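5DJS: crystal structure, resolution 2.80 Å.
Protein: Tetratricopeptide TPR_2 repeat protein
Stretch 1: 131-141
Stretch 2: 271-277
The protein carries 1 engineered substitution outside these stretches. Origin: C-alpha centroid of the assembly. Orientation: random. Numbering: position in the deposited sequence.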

# COMPACT_ATOMS: atom_id res chain seq x y z
N ALA A 131 12.76 -1.25 -16.48
CA ALA A 131 12.15 -2.58 -16.46
C ALA A 131 10.73 -2.57 -15.93
O ALA A 131 9.86 -3.25 -16.47
CB ALA A 131 13.00 -3.54 -15.64
N ARG A 132 10.50 -1.80 -14.88
CA ARG A 132 9.17 -1.70 -14.25
C ARG A 132 8.18 -1.03 -15.18
O ARG A 132 7.07 -1.52 -15.36
CB ARG A 132 9.25 -0.87 -12.97
CG ARG A 132 10.11 -1.48 -11.88
CD ARG A 132 10.62 -0.43 -10.92
NE ARG A 132 11.32 -1.06 -9.82
CZ ARG A 132 11.76 -0.44 -8.73
NH1 ARG A 132 11.57 0.88 -8.57
NH2 ARG A 132 12.38 -1.14 -7.79
N HIS A 133 8.59 0.11 -15.73
CA HIS A 133 7.85 0.88 -16.73
C HIS A 133 7.34 0.01 -17.89
O HIS A 133 6.14 0.01 -18.21
CB HIS A 133 8.78 1.98 -17.25
CG HIS A 133 8.20 2.84 -18.32
ND1 HIS A 133 6.97 3.44 -18.21
CD2 HIS A 133 8.72 3.24 -19.51
CE1 HIS A 133 6.74 4.16 -19.30
NE2 HIS A 133 7.78 4.06 -20.10
N ILE A 134 8.26 -0.75 -18.49
CA ILE A 134 7.96 -1.64 -19.61
C ILE A 134 6.92 -2.69 -19.24
O ILE A 134 5.94 -2.91 -19.97
CB ILE A 134 9.25 -2.29 -20.16
CG1 ILE A 134 9.99 -1.27 -21.05
CG2 ILE A 134 8.95 -3.56 -20.96
CD1 ILE A 134 11.43 -1.62 -21.33
N LEU A 135 7.13 -3.35 -18.11
CA LEU A 135 6.17 -4.34 -17.65
C LEU A 135 4.78 -3.74 -17.43
O LEU A 135 3.78 -4.39 -17.68
CB LEU A 135 6.68 -5.04 -16.39
CG LEU A 135 5.86 -6.23 -15.90
CD1 LEU A 135 5.98 -7.41 -16.86
CD2 LEU A 135 6.30 -6.62 -14.50
N ALA A 136 4.71 -2.49 -16.96
CA ALA A 136 3.42 -1.83 -16.69
C ALA A 136 2.67 -1.55 -17.98
O ALA A 136 1.48 -1.89 -18.11
CB ALA A 136 3.64 -0.54 -15.94
N LEU A 137 3.38 -0.93 -18.93
CA LEU A 137 2.88 -0.70 -20.27
C LEU A 137 2.39 -2.00 -20.90
O LEU A 137 1.29 -2.05 -21.46
CB LEU A 137 3.98 -0.11 -21.15
CG LEU A 137 4.44 1.31 -20.88
CD1 LEU A 137 5.66 1.64 -21.72
CD2 LEU A 137 3.32 2.30 -21.15
N ASP A 138 3.20 -3.05 -20.79
CA ASP A 138 2.85 -4.38 -21.33
C ASP A 138 1.49 -4.82 -20.81
O ASP A 138 0.67 -5.26 -21.57
CB ASP A 138 3.92 -5.43 -20.99
CG ASP A 138 3.90 -6.63 -21.94
OD1 ASP A 138 3.20 -7.62 -21.67
OD2 ASP A 138 4.62 -6.58 -22.96
N TRP A 139 1.28 -4.67 -19.50
CA TRP A 139 0.00 -4.98 -18.85
C TRP A 139 -1.14 -4.20 -19.47
O TRP A 139 -2.15 -4.77 -19.86
CB TRP A 139 0.09 -4.66 -17.36
CG TRP A 139 -1.13 -4.92 -16.54
CD1 TRP A 139 -1.48 -6.08 -15.95
CD2 TRP A 139 -2.13 -3.97 -16.19
NE1 TRP A 139 -2.65 -5.93 -15.25
CE2 TRP A 139 -3.07 -4.64 -15.38
CE3 TRP A 139 -2.32 -2.61 -16.48
CZ2 TRP A 139 -4.20 -4.00 -14.86
CZ3 TRP A 139 -3.44 -1.96 -15.95
CH2 TRP A 139 -4.37 -2.66 -15.16
N ALA A 140 -0.95 -2.88 -19.53
CA ALA A 140 -1.97 -1.95 -20.00
C ALA A 140 -2.38 -2.28 -21.41
O ALA A 140 -3.57 -2.39 -21.71
CB ALA A 140 -1.45 -0.52 -19.94
N ARG A 141 -1.38 -2.44 -22.27
CA ARG A 141 -1.61 -2.81 -23.68
C ARG A 141 -2.47 -4.07 -23.81
O ARG A 141 -3.33 -4.14 -24.68
CB ARG A 141 -0.27 -3.00 -24.40
CG ARG A 141 -0.34 -2.85 -25.91
CD ARG A 141 0.89 -3.43 -26.59
NE ARG A 141 1.09 -4.85 -26.21
CZ ARG A 141 2.14 -5.35 -25.55
NH1 ARG A 141 3.18 -4.60 -25.19
NH2 ARG A 141 2.15 -6.65 -25.25
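Stretch 2 271-277: INTTGMR

Residues 131-141 form a stretch of continuous α-helix, cut from a longer one, with each backbone N-H from Leu135 onward bonded to the carbonyl four residues earlier. Against one side of it lies 271-277, a segment without regular helix or strand. The two run in the same general sense: Asn272 lies near Arg132, Thr273 near His133 and Ala136, Gly275 near Leu137 and Met276 near Ala140. No hydrogen bond joins them, so the contact, which buries about 340 Å² in all, rests on packing. The backbones come close, with the CA atoms of Leu137 and Gly275 4.6 Å apart and those of Ala140 and Met276 5.2 Å apart.

The first residue, Ala131, does not reach the segment. Arg132 points its CA-to-CB bond toward it, and its CB packs near the side chain of Asn272. The long, mostly extended arginine is buried, yet its NH1 and NH2 are hydrogen-bonded elsewhere in the structure, while the aliphatic start of the chain lies against the loop. His133 stands sideways and offers the edge of its imidazole, with ND1 4.5 Å from CG2 of Thr273. Ile134 and Leu135 then turn out of reach, as helical periodicity requires.

Ala136 brings the helix back to the contact. Its CB lies 4.1 Å from CG2 of Thr273, methyl against methyl, and so short a side chain lets the loop approach the helix backbone. Threonine suits the other half of this pair because its methyl can face the helix while OG1 accepts a hydrogen bond of 3.0 Å from the backbone N of Gly275, helping to hold the turn that follows.

At that turn, CA of Gly275 lies 4.2 Å from O of Ala136. Glycine fits for two reasons: at its phi of 89° and psi of -7° a CB would be jammed against the preceding carbonyl, and that CB would also point toward the helix, only 2.7 Å from O of Ala136. Leu137 starts away from the segment, but its chain bends back to place CD2 3.7 Å from O of Gly275. Asp138 takes no part, instead forming a salt bridge along the helix with Arg141, from OD2 to NH1 at 3.3 Å.

Trp139 leaves sideways, and the end of its large indole comes nearer. CE3 is 3.8 Å from O of Thr274, whose own OG1 accepts a hydrogen bond of 3.3 Å from N of Met276. Farther round the ring, CZ3 packs at 3.8 Å against CG of Met276, which meets the indole at its edge; the SD of Met276 is also at the edge, 5.4 Å from the centroid of the six-membered ring. A flexible, apolar methionine is well suited to follow such a broad hydrocarbon rim.

Ala140 closes the contact, its CB only 3.1 Å from O of Gly275 and 4.0 Å from CA of Met276. This is tight packing, and a small methyl suits the narrow space. Arg141 directs its end away from the loop.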

# COMPACT_ATOMS: atom_id res chain seq x y z
N ILE A 271 2.44 4.22 -6.30
CA ILE A 271 3.91 4.40 -6.19
C ILE A 271 4.59 4.44 -7.56
O ILE A 271 5.81 4.63 -7.64
CB ILE A 271 4.56 3.27 -5.36
CG1 ILE A 271 4.22 1.89 -5.94
CG2 ILE A 271 4.12 3.36 -3.90
CD1 ILE A 271 5.17 0.80 -5.51
N ASN A 272 3.82 4.24 -8.62
CA ASN A 272 4.33 4.32 -9.99
C ASN A 272 3.12 4.40 -10.94
O ASN A 272 1.96 4.38 -10.51
CB ASN A 272 5.21 3.07 -10.28
CG ASN A 272 6.29 3.26 -11.36
OD1 ASN A 272 6.98 2.31 -11.66
ND2 ASN A 272 6.46 4.45 -11.92
N THR A 273 3.39 4.51 -12.24
CA THR A 273 2.34 4.58 -13.24
C THR A 273 1.45 3.35 -13.21
O THR A 273 1.91 2.26 -12.85
CB THR A 273 2.93 4.76 -14.66
OG1 THR A 273 1.88 5.09 -15.57
CG2 THR A 273 3.70 3.50 -15.14
N THR A 274 0.19 3.55 -13.57
CA THR A 274 -0.72 2.45 -13.89
C THR A 274 -0.36 1.79 -15.22
O THR A 274 -0.74 0.65 -15.47
CB THR A 274 -2.17 2.93 -14.01
OG1 THR A 274 -2.25 4.00 -14.97
CG2 THR A 274 -2.71 3.39 -12.65
N GLY A 275 0.33 2.55 -16.08
CA GLY A 275 0.68 2.13 -17.42
C GLY A 275 -0.38 2.45 -18.46
O GLY A 275 -0.12 2.28 -19.67
N MET A 276 -1.54 2.94 -18.01
CA MET A 276 -2.74 3.05 -18.84
C MET A 276 -2.82 4.38 -19.59
O MET A 276 -2.44 5.41 -19.05
CB MET A 276 -3.99 2.91 -17.97
CG MET A 276 -4.13 1.57 -17.27
SD MET A 276 -5.43 1.58 -16.02
CE MET A 276 -6.89 1.77 -17.02
N ARG A 277 -3.34 4.34 -20.83
CA ARG A 277 -3.76 5.55 -21.55
C ARG A 277 -4.97 6.21 -20.88
O ARG A 277 -5.04 7.43 -20.81
CB ARG A 277 -4.16 5.24 -23.00
CG ARG A 277 -3.03 4.84 -23.94
CD ARG A 277 -3.57 4.56 -25.34
NE ARG A 277 -3.20 5.62 -26.29
CZ ARG A 277 -2.09 5.66 -27.03
NH1 ARG A 277 -1.17 4.68 -26.97
NH2 ARG A 277 -1.88 6.68 -27.86